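Alpha-galactosidase (Lactobacillus brevis, PDB 3MI6) probably hydrolyses terminal, non-reducing alpha-D-galactose residues from alpha-D-galactosides such as galactose oligosaccharides, galactomannans and galactolipids. Local coordinates at residues D377-F385 with W412-D423; I433-R444 with N481-S489. All coordinates share one frame; numbering follows the deposited sequence.

Contact 1: D377-F385 with W412-D423; sequences DTTSLGDWF and WFEPEMVSVDSD
Leu381 and Ser419 join the two segments at their middle: Ser419 N donates to Leu381 O at 2.8 Å, and Val418 CA-H also points at that oxygen. A second backbone bond runs the other way, from Ser380 N to Asp421 O (2.9 Å). Ser422 OG braces its own segment by donating to Ser419 O (2.8 Å), while Ser380 OG pairs with Thr379 OG1 and also meets His373 N. At Gly382 phi is positive (136°), and a CB would be jammed against the carbonyl oxygen of Leu381, which calls for glycine. Next to it, Asp383 reaches across with the syn lone pair of OD2 and accepts Asp423 N over a long 3.3 Å. With an alanine here, Asp423 N would probably be left without this acceptor and its end of the loop less firmly tied. The two carboxylates probably repel only mildly, since Asp423 is exposed. Trp384 holds CG beside its backbone N (chi1 -54°), placing the indole against Phe413 in an offset edge-to-face stack (centroids 5.6 Å apart, planes at 60°). Leu381 runs alongside selenomethionine Met417, CD2 against CB. Trp412, whose CZ3 meets Trp384 CH2, donates from NE1 to Asp479 OD2, the predicted nucleophile, and Glu414 OE2 accepts from Asn481 N. Backbone bonds and one long carboxylate bond thus tie the two loops together, while aromatic and aliphatic groups pack them against the end of a barrel strand beside the probable catalytic centre.

Contact 2: I433-R444 with N481-S489; sequences IHAPKSTPTPGR and NRYATEMFS
Ala435 and Phe488 bring their CA atoms within 4.8 Å, and from there the two irregular chains run roughly antiparallel to Gly443 beside Arg482, with a type I turn from Ala435 to Ser438. Pro436 is second in that turn, where proline's fixed negative phi fits, and it lays CD over the centre of one face of the Phe488 ring in a CH-pi contact, 3.4 Å from the centroid. Glu486 bends at chi2 (104°), which brings its carboxylate against the backbone of Thr441, where OE1 accepts Thr441 N at 3.2 Å. Arginine has enough donors for several carbonyls: Arg482 NH1 gives to Thr441 O (2.9 Å) and also to Gln446 O, while NE and NH2 together grip Tyr483 O side-on, that oxygen lying in the guanidinium plane. At Gly443 a CB would collide with Arg482 NE. The far end of the paired loops carries Arg444, salt-bridged through NE to Asp377, and Asn481, both predicted to bind substrate. Glu102 of the second subunit accepts from Thr439 N. Within the subunit, Ile433 packs on Val448 of strand 447-448 and Tyr504 of helix 500-518, Met487 meets Leu500 of the same helix, and Arg482 lies against Phe447, so the paired loops lie between that strand, that helix and the neighbouring subunit.

Contacts 1 and 2 lie side by side, their centres about 16 Å apart, among the loops that follow the parallel strands 363-366, 408-413 and 475-478 of the eight-stranded barrel. Two polar bridges join them: Asp377 OD2 makes a salt bridge with Arg444 NE at 3.1 Å, and Glu414 OE2 probably accepts a hydrogen bond from Asn481 N at 2.8 Å. Arg444 and Asn481 are predicted to bind substrate, so contact 1 probably helps position them from a second shell. Asp479, the predicted nucleophile, lies beside both Trp412 of contact 1 and Asn481 of contact 2. Contact 2 alone also meets the second subunit, and may link that interface to this wall of the probable pocket.

Contact 1: D377-F385 with W412-D423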
loop_
_atom_site.group_PDB
_atom_site.type_symbol
_atom_site.label_atom_id
_atom_site.label_comp_id
_atom_site.label_asym_id
_atom_site.label_seq_id
_atom_site.Cartn_x
_atom_site.Cartn_y
_atom_site.Cartn_z
ATOM N N ASP D 377 33.073 27.009 23.569
ATOM C CA ASP D 377 31.633 27.251 23.584
ATOM C C ASP D 377 31.026 27.160 24.992
ATOM O O ASP D 377 29.956 26.579 25.183
ATOM C CB ASP D 377 30.866 26.390 22.544
ATOM C CG ASP D 377 31.019 24.881 22.755
ATOM O OD1 ASP D 377 31.884 24.444 23.558
ATOM O OD2 ASP D 377 30.258 24.135 22.086
ATOM N N THR D 378 31.702 27.758 25.973
ATOM C CA THR D 378 31.249 27.652 27.355
ATOM C C THR D 378 31.509 28.897 28.189
ATOM O O THR D 378 31.607 28.808 29.405
ATOM C CB THR D 378 31.944 26.475 28.074
ATOM O OG1 THR D 378 33.335 26.776 28.247
ATOM C CG2 THR D 378 31.815 25.185 27.280
ATOM N N THR D 379 31.643 30.050 27.546
ATOM C CA THR D 379 32.053 31.269 28.250
ATOM C C THR D 379 31.782 32.510 27.415
ATOM O O THR D 379 31.874 32.449 26.202
ATOM C CB THR D 379 33.586 31.290 28.556
ATOM O OG1 THR D 379 34.216 32.302 27.764
ATOM C CG2 THR D 379 34.257 29.943 28.247
ATOM N N SER D 380 31.441 33.622 28.061
ATOM C CA SER D 380 31.330 34.937 27.394
ATOM C C SER D 380 30.051 35.191 26.620
ATOM O O SER D 380 29.849 36.279 26.089
ATOM C CB SER D 380 32.388 35.132 26.297
ATOM O OG SER D 380 33.677 34.734 26.719
ATOM N N LEU D 381 29.195 34.181 26.535
ATOM C CA LEU D 381 27.872 34.372 25.969
ATOM C C LEU D 381 27.099 35.394 26.778
ATOM O O LEU D 381 26.566 35.082 27.821
ATOM C CB LEU D 381 27.113 33.047 25.911
ATOM C CG LEU D 381 26.579 32.662 24.525
ATOM C CD1 LEU D 381 27.571 32.999 23.415
ATOM C CD2 LEU D 381 26.220 31.192 24.488
ATOM N N GLY D 382 27.051 36.622 26.283
ATOM C CA GLY D 382 26.359 37.707 26.955
ATOM C C GLY D 382 27.203 38.968 26.919
ATOM O O GLY D 382 26.723 40.062 27.190
ATOM N N ASP D 383 28.474 38.800 26.574
ATOM C CA ASP D 383 29.429 39.899 26.541
ATOM C C ASP D 383 29.649 40.405 25.119
ATOM O O ASP D 383 30.704 40.191 24.519
ATOM C CB ASP D 383 30.761 39.451 27.134
ATOM C CG ASP D 383 30.675 39.185 28.615
ATOM O OD1 ASP D 383 29.701 39.647 29.244
ATOM O OD2 ASP D 383 31.589 38.520 29.145
ATOM N N TRP D 384 28.649 41.094 24.595
ATOM C CA TRP D 384 28.657 41.519 23.202
ATOM C C TRP D 384 29.547 42.738 22.951
ATOM O O TRP D 384 29.100 43.788 22.476
ATOM C CB TRP D 384 27.219 41.724 22.717
ATOM C CG TRP D 384 26.390 40.492 22.967
ATOM C CD1 TRP D 384 25.318 40.376 23.806
ATOM C CD2 TRP D 384 26.600 39.190 22.403
ATOM N NE1 TRP D 384 24.836 39.089 23.781
ATOM C CE2 TRP D 384 25.606 38.341 22.928
ATOM C CE3 TRP D 384 27.525 38.665 21.493
ATOM C CZ2 TRP D 384 25.507 36.993 22.578
ATOM C CZ3 TRP D 384 27.428 37.325 21.142
ATOM C CH2 TRP D 384 26.422 36.503 21.682
ATOM N N PHE D 385 30.821 42.571 23.282
ATOM C CA PHE D 385 31.824 43.573 22.999
ATOM C C PHE D 385 33.119 42.874 22.566
ATOM O O PHE D 385 33.295 41.683 22.811
ATOM C CB PHE D 385 32.027 44.491 24.207
ATOM C CG PHE D 385 32.261 43.761 25.497
ATOM C CD1 PHE D 385 33.416 43.024 25.694
ATOM C CD2 PHE D 385 31.339 43.832 26.520
ATOM C CE1 PHE D 385 33.640 42.350 26.884
ATOM C CE2 PHE D 385 31.560 43.167 27.708
ATOM C CZ PHE D 385 32.716 42.422 27.891
ATOM N N TRP D 412 28.137 37.705 13.927
ATOM C CA TRP D 412 27.279 36.723 14.574
ATOM C C TRP D 412 26.966 37.131 16.019
ATOM O O TRP D 412 27.862 37.392 16.818
ATOM C CB TRP D 412 28.039 35.389 14.542
ATOM C CG TRP D 412 27.415 34.204 15.194
ATOM C CD1 TRP D 412 26.832 33.153 14.565
ATOM C CD2 TRP D 412 27.373 33.903 16.601
ATOM N NE1 TRP D 412 26.409 32.222 15.482
ATOM C CE2 TRP D 412 26.727 32.658 16.741
ATOM C CE3 TRP D 412 27.808 34.568 17.756
ATOM C CZ2 TRP D 412 26.494 32.066 17.990
ATOM C CZ3 TRP D 412 27.584 33.977 18.989
ATOM C CH2 TRP D 412 26.932 32.742 19.100
ATOM N N PHE D 413 25.688 37.209 16.345
ATOM C CA PHE D 413 25.259 37.336 17.726
ATOM C C PHE D 413 24.410 36.124 18.102
ATOM O O PHE D 413 23.845 35.454 17.228
ATOM C CB PHE D 413 24.401 38.583 17.914
ATOM C CG PHE D 413 25.136 39.872 17.717
ATOM C CD1 PHE D 413 25.735 40.511 18.790
ATOM C CD2 PHE D 413 25.206 40.460 16.463
ATOM C CE1 PHE D 413 26.407 41.708 18.608
ATOM C CE2 PHE D 413 25.870 41.651 16.276
ATOM C CZ PHE D 413 26.476 42.276 17.347
ATOM N N GLU D 414 24.314 35.859 19.405
ATOM C CA GLU D 414 23.326 34.933 19.966
ATOM C C GLU D 414 22.728 35.606 21.196
ATOM O O GLU D 414 23.000 35.199 22.321
ATOM C CB GLU D 414 23.963 33.582 20.339
ATOM C CG GLU D 414 22.967 32.447 20.601
ATOM C CD GLU D 414 23.641 31.123 20.952
ATOM O OE1 GLU D 414 24.852 30.972 20.705
ATOM O OE2 GLU D 414 22.957 30.221 21.477
ATOM N N PRO D 415 21.902 36.646 20.970
ATOM C CA PRO D 415 21.357 37.594 21.958
ATOM C C PRO D 415 20.650 36.949 23.140
ATOM O O PRO D 415 20.952 37.271 24.299
ATOM C CB PRO D 415 20.314 38.368 21.153
ATOM C CG PRO D 415 20.767 38.268 19.757
ATOM C CD PRO D 415 21.366 36.904 19.621
ATOM N N GLU D 416 19.699 36.070 22.841
ATOM C CA GLU D 416 18.829 35.480 23.852
ATOM C C GLU D 416 19.567 34.628 24.913
ATOM O O GLU D 416 18.936 34.127 25.848
ATOM C CB GLU D 416 17.731 34.657 23.157
ATOM C CG GLU D 416 16.997 35.394 22.011
ATOM C CD GLU D 416 16.505 34.449 20.903
ATOM O OE1 GLU D 416 15.587 33.639 21.160
ATOM O OE2 GLU D 416 17.035 34.516 19.768
HETATM N N MSE D 417 20.892 34.488 24.779
HETATM C CA MSE D 417 21.682 33.540 25.590
HETATM C C MSE D 417 22.693 34.145 26.577
HETATM O O MSE D 417 23.232 35.230 26.353
HETATM C CB MSE D 417 22.407 32.533 24.685
HETATM C CG MSE D 417 21.475 31.725 23.792
HETATM SE SE MSE D 417 20.077 30.728 24.771
HETATM C CE MSE D 417 18.901 30.407 23.255
ATOM N N VAL D 418 22.949 33.418 27.665
ATOM C CA VAL D 418 23.887 33.847 28.709
ATOM C C VAL D 418 24.691 32.661 29.266
ATOM O O VAL D 418 24.121 31.643 29.664
ATOM C CB VAL D 418 23.154 34.602 29.868
ATOM C CG1 VAL D 418 22.098 33.709 30.517
ATOM C CG2 VAL D 418 24.151 35.164 30.904
ATOM N N SER D 419 26.015 32.788 29.255
ATOM C CA SER D 419 26.906 31.815 29.886
ATOM C C SER D 419 27.165 32.210 31.345
ATOM O O SER D 419 27.143 33.392 31.673
ATOM C CB SER D 419 28.226 31.737 29.117
ATOM O OG SER D 419 28.214 30.684 28.166
ATOM N N VAL D 420 27.399 31.241 32.225
ATOM C CA VAL D 420 27.623 31.578 33.628
ATOM C C VAL D 420 28.977 32.258 33.796
ATOM O O VAL D 420 29.120 33.191 34.594
ATOM C CB VAL D 420 27.534 30.359 34.569
ATOM C CG1 VAL D 420 27.766 30.786 36.004
ATOM C CG2 VAL D 420 26.181 29.690 34.449
ATOM N N ASP D 421 29.970 31.797 33.042
ATOM C CA ASP D 421 31.234 32.516 32.966
ATOM C C ASP D 421 31.067 33.729 32.063
ATOM O O ASP D 421 31.531 33.722 30.928
ATOM C CB ASP D 421 32.370 31.621 32.435
ATOM C CG ASP D 421 33.762 32.267 32.595
ATOM O OD1 ASP D 421 33.869 33.306 33.294
ATOM O OD2 ASP D 421 34.748 31.734 32.031
ATOM N N SER D 422 30.399 34.766 32.553
ATOM C CA SER D 422 30.282 35.993 31.777
ATOM C C SER D 422 29.948 37.236 32.605
ATOM O O SER D 422 29.116 37.192 33.509
ATOM C CB SER D 422 29.257 35.812 30.656
ATOM O OG SER D 422 27.949 35.987 31.146
ATOM N N ASP D 423 30.597 38.345 32.264
ATOM C CA ASP D 423 30.354 39.644 32.896
ATOM C C ASP D 423 28.867 39.945 33.120
ATOM O O ASP D 423 28.492 40.566 34.119
ATOM C CB ASP D 423 30.972 40.783 32.056
ATOM C CG ASP D 423 32.514 40.805 32.099
ATOM O OD1 ASP D 423 33.135 39.860 32.652
ATOM O OD2 ASP D 423 33.100 41.782 31.568
HETATM O O HOH W 1 28.161 28.712 25.298
#

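Contact 2: I433-R444 with N481-S489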
loop_
_atom_site.group_PDB
_atom_site.type_symbol
_atom_site.label_atom_id
_atom_site.label_comp_id
_atom_site.label_asym_id
_atom_site.label_seq_id
_atom_site.Cartn_x
_atom_site.Cartn_y
_atom_site.Cartn_z
ATOM N N ILE D 433 16.480 32.702 32.939
ATOM C CA ILE D 433 15.269 31.918 33.152
ATOM C C ILE D 433 15.528 30.714 34.062
ATOM O O ILE D 433 16.201 29.755 33.677
ATOM C CB ILE D 433 14.711 31.409 31.828
ATOM C CG1 ILE D 433 14.333 32.594 30.947
ATOM C CG2 ILE D 433 13.518 30.506 32.065
ATOM C CD1 ILE D 433 13.552 32.201 29.708
ATOM N N HIS D 434 14.987 30.757 35.269
ATOM C CA HIS D 434 15.245 29.691 36.226
ATOM C C HIS D 434 14.070 29.480 37.156
ATOM O O HIS D 434 13.515 30.439 37.666
ATOM C CB HIS D 434 16.473 30.038 37.051
ATOM C CG HIS D 434 16.798 29.020 38.091
ATOM N ND1 HIS D 434 16.655 29.263 39.441
ATOM C CD2 HIS D 434 17.242 27.745 37.981
ATOM C CE1 HIS D 434 17.007 28.184 40.117
ATOM N NE2 HIS D 434 17.368 27.249 39.257
ATOM N N ALA D 435 13.683 28.232 37.381
ATOM C CA ALA D 435 12.621 27.940 38.342
ATOM C C ALA D 435 13.173 27.898 39.781
ATOM O O ALA D 435 14.142 27.195 40.071
ATOM C CB ALA D 435 11.916 26.654 37.978
ATOM N N PRO D 436 12.556 28.671 40.685
ATOM C CA PRO D 436 13.054 28.939 42.039
ATOM C C PRO D 436 13.958 27.878 42.710
ATOM O O PRO D 436 15.064 28.262 43.131
ATOM C CB PRO D 436 11.767 29.195 42.823
ATOM C CG PRO D 436 10.915 29.927 41.813
ATOM C CD PRO D 436 11.290 29.387 40.434
ATOM N N LYS D 437 13.554 26.615 42.834
ATOM C CA LYS D 437 14.400 25.704 43.621
ATOM C C LYS D 437 15.131 24.638 42.803
ATOM O O LYS D 437 15.787 23.746 43.346
ATOM C CB LYS D 437 13.595 25.047 44.750
ATOM C CG LYS D 437 13.677 25.790 46.086
ATOM C CD LYS D 437 12.514 26.761 46.264
ATOM C CE LYS D 437 11.187 26.033 46.478
ATOM N NZ LYS D 437 10.013 26.904 46.147
ATOM N N SER D 438 15.021 24.750 41.490
ATOM C CA SER D 438 15.407 23.671 40.610
ATOM C C SER D 438 16.889 23.694 40.281
ATOM O O SER D 438 17.561 24.702 40.475
ATOM C CB SER D 438 14.605 23.774 39.323
ATOM O OG SER D 438 14.969 24.948 38.628
ATOM N N THR D 439 17.377 22.560 39.785
ATOM C CA THR D 439 18.757 22.404 39.353
ATOM C C THR D 439 18.864 22.813 37.897
ATOM O O THR D 439 18.338 22.133 37.023
ATOM C CB THR D 439 19.193 20.938 39.467
ATOM O OG1 THR D 439 18.818 20.429 40.750
ATOM C CG2 THR D 439 20.702 20.784 39.265
ATOM N N PRO D 440 19.554 23.928 37.632
ATOM C CA PRO D 440 19.684 24.482 36.277
ATOM C C PRO D 440 20.261 23.461 35.312
ATOM O O PRO D 440 21.307 22.855 35.580
ATOM C CB PRO D 440 20.659 25.649 36.455
ATOM C CG PRO D 440 20.570 26.009 37.905
ATOM C CD PRO D 440 20.310 24.700 38.627
ATOM N N THR D 441 19.567 23.263 34.197
ATOM C CA THR D 441 19.977 22.275 33.211
ATOM C C THR D 441 20.561 22.974 31.989
ATOM O O THR D 441 19.852 23.704 31.292
ATOM C CB THR D 441 18.806 21.366 32.819
ATOM O OG1 THR D 441 18.789 20.215 33.678
ATOM C CG2 THR D 441 18.936 20.926 31.365
ATOM N N PRO D 442 21.867 22.771 31.747
ATOM C CA PRO D 442 22.608 23.445 30.676
ATOM C C PRO D 442 22.208 22.963 29.284
ATOM O O PRO D 442 21.726 21.842 29.090
ATOM C CB PRO D 442 24.054 23.044 30.957
ATOM C CG PRO D 442 23.934 21.730 31.658
ATOM C CD PRO D 442 22.729 21.866 32.526
ATOM N N GLY D 443 22.395 23.839 28.306
ATOM C CA GLY D 443 22.217 23.476 26.912
ATOM C C GLY D 443 23.424 24.017 26.197
ATOM O O GLY D 443 23.637 25.232 26.189
ATOM N N ARG D 444 24.231 23.129 25.625
ATOM C CA ARG D 444 25.497 23.549 25.042
ATOM C C ARG D 444 26.203 24.521 26.005
ATOM O O ARG D 444 26.706 25.570 25.591
ATOM C CB ARG D 444 25.272 24.213 23.672
ATOM C CG ARG D 444 26.533 24.341 22.833
ATOM C CD ARG D 444 26.363 25.263 21.641
ATOM N NE ARG D 444 27.637 25.414 20.928
ATOM C CZ ARG D 444 27.854 26.246 19.908
ATOM N NH1 ARG D 444 26.879 27.031 19.464
ATOM N NH2 ARG D 444 29.054 26.300 19.334
ATOM N N ASN D 481 20.984 28.692 20.128
ATOM C CA ASN D 481 21.545 27.341 20.152
ATOM C C ASN D 481 21.157 26.377 21.283
ATOM O O ASN D 481 21.783 25.334 21.440
ATOM C CB ASN D 481 23.071 27.419 20.085
ATOM C CG ASN D 481 23.576 27.790 18.708
ATOM O OD1 ASN D 481 24.370 28.728 18.546
ATOM N ND2 ASN D 481 23.107 27.066 17.699
ATOM N N ARG D 482 20.146 26.699 22.074
ATOM C CA ARG D 482 19.612 25.692 22.980
ATOM C C ARG D 482 18.123 25.882 23.205
ATOM O O ARG D 482 17.566 26.900 22.826
ATOM C CB ARG D 482 20.335 25.709 24.318
ATOM C CG ARG D 482 20.018 26.909 25.165
ATOM C CD ARG D 482 20.264 26.611 26.591
ATOM N NE ARG D 482 19.180 25.835 27.174
ATOM C CZ ARG D 482 19.189 25.387 28.427
ATOM N NH1 ARG D 482 20.233 25.637 29.207
ATOM N NH2 ARG D 482 18.167 24.687 28.906
ATOM N N TYR D 483 17.484 24.894 23.815
ATOM C CA TYR D 483 16.065 24.994 24.150
ATOM C C TYR D 483 15.873 25.307 25.642
ATOM O O TYR D 483 16.541 24.726 26.489
ATOM C CB TYR D 483 15.305 23.722 23.734
ATOM C CG TYR D 483 15.239 23.538 22.236
ATOM C CD1 TYR D 483 14.726 24.542 21.421
ATOM C CD2 TYR D 483 15.685 22.353 21.629
ATOM C CE1 TYR D 483 14.659 24.383 20.042
ATOM C CE2 TYR D 483 15.624 22.184 20.256
ATOM C CZ TYR D 483 15.108 23.207 19.460
ATOM O OH TYR D 483 15.037 23.064 18.079
ATOM N N ALA D 484 14.982 26.241 25.961
ATOM C CA ALA D 484 14.797 26.606 27.365
ATOM C C ALA D 484 14.310 25.423 28.204
ATOM O O ALA D 484 13.710 24.469 27.704
ATOM C CB ALA D 484 13.882 27.830 27.536
ATOM N N THR D 485 14.598 25.513 29.494
ATOM C CA THR D 485 14.440 24.417 30.426
ATOM C C THR D 485 14.111 25.064 31.795
ATOM O O THR D 485 14.452 26.244 32.034
ATOM C CB THR D 485 15.748 23.572 30.407
ATOM O OG1 THR D 485 15.447 22.214 30.103
ATOM C CG2 THR D 485 16.507 23.646 31.695
ATOM N N GLU D 486 13.415 24.334 32.667
ATOM C CA GLU D 486 12.963 24.898 33.948
ATOM C C GLU D 486 12.388 26.296 33.823
ATOM O O GLU D 486 12.906 27.216 34.414
ATOM C CB GLU D 486 14.110 24.967 34.949
ATOM C CG GLU D 486 14.627 23.627 35.387
ATOM C CD GLU D 486 15.930 23.295 34.729
ATOM O OE1 GLU D 486 16.554 24.220 34.170
ATOM O OE2 GLU D 486 16.334 22.112 34.767
HETATM N N MSE D 487 11.307 26.448 33.079
HETATM C CA MSE D 487 10.761 27.770 32.784
HETATM C C MSE D 487 10.127 28.553 33.938
HETATM O O MSE D 487 9.155 28.119 34.565
HETATM C CB MSE D 487 9.776 27.676 31.638
HETATM C CG MSE D 487 10.430 27.984 30.314
HETATM SE SE MSE D 487 9.382 27.276 28.845
HETATM C CE MSE D 487 10.860 26.392 27.888
ATOM N N PHE D 488 10.676 29.732 34.196
ATOM C CA PHE D 488 10.129 30.600 35.217
ATOM C C PHE D 488 10.554 32.033 34.963
ATOM O O PHE D 488 11.639 32.287 34.462
ATOM C CB PHE D 488 10.564 30.140 36.612
ATOM C CG PHE D 488 9.774 30.772 37.733
ATOM C CD1 PHE D 488 10.242 31.911 38.378
ATOM C CD2 PHE D 488 8.565 30.228 38.140
ATOM C CE1 PHE D 488 9.521 32.497 39.411
ATOM C CE2 PHE D 488 7.843 30.800 39.158
ATOM C CZ PHE D 488 8.324 31.946 39.803
ATOM N N SER D 489 9.683 32.972 35.295
ATOM C CA SER D 489 10.020 34.378 35.223
ATOM C C SER D 489 9.632 35.009 36.551
ATOM O O SER D 489 8.485 34.896 36.983
ATOM C CB SER D 489 9.260 35.041 34.072
ATOM O OG SER D 489 9.562 36.422 33.964
#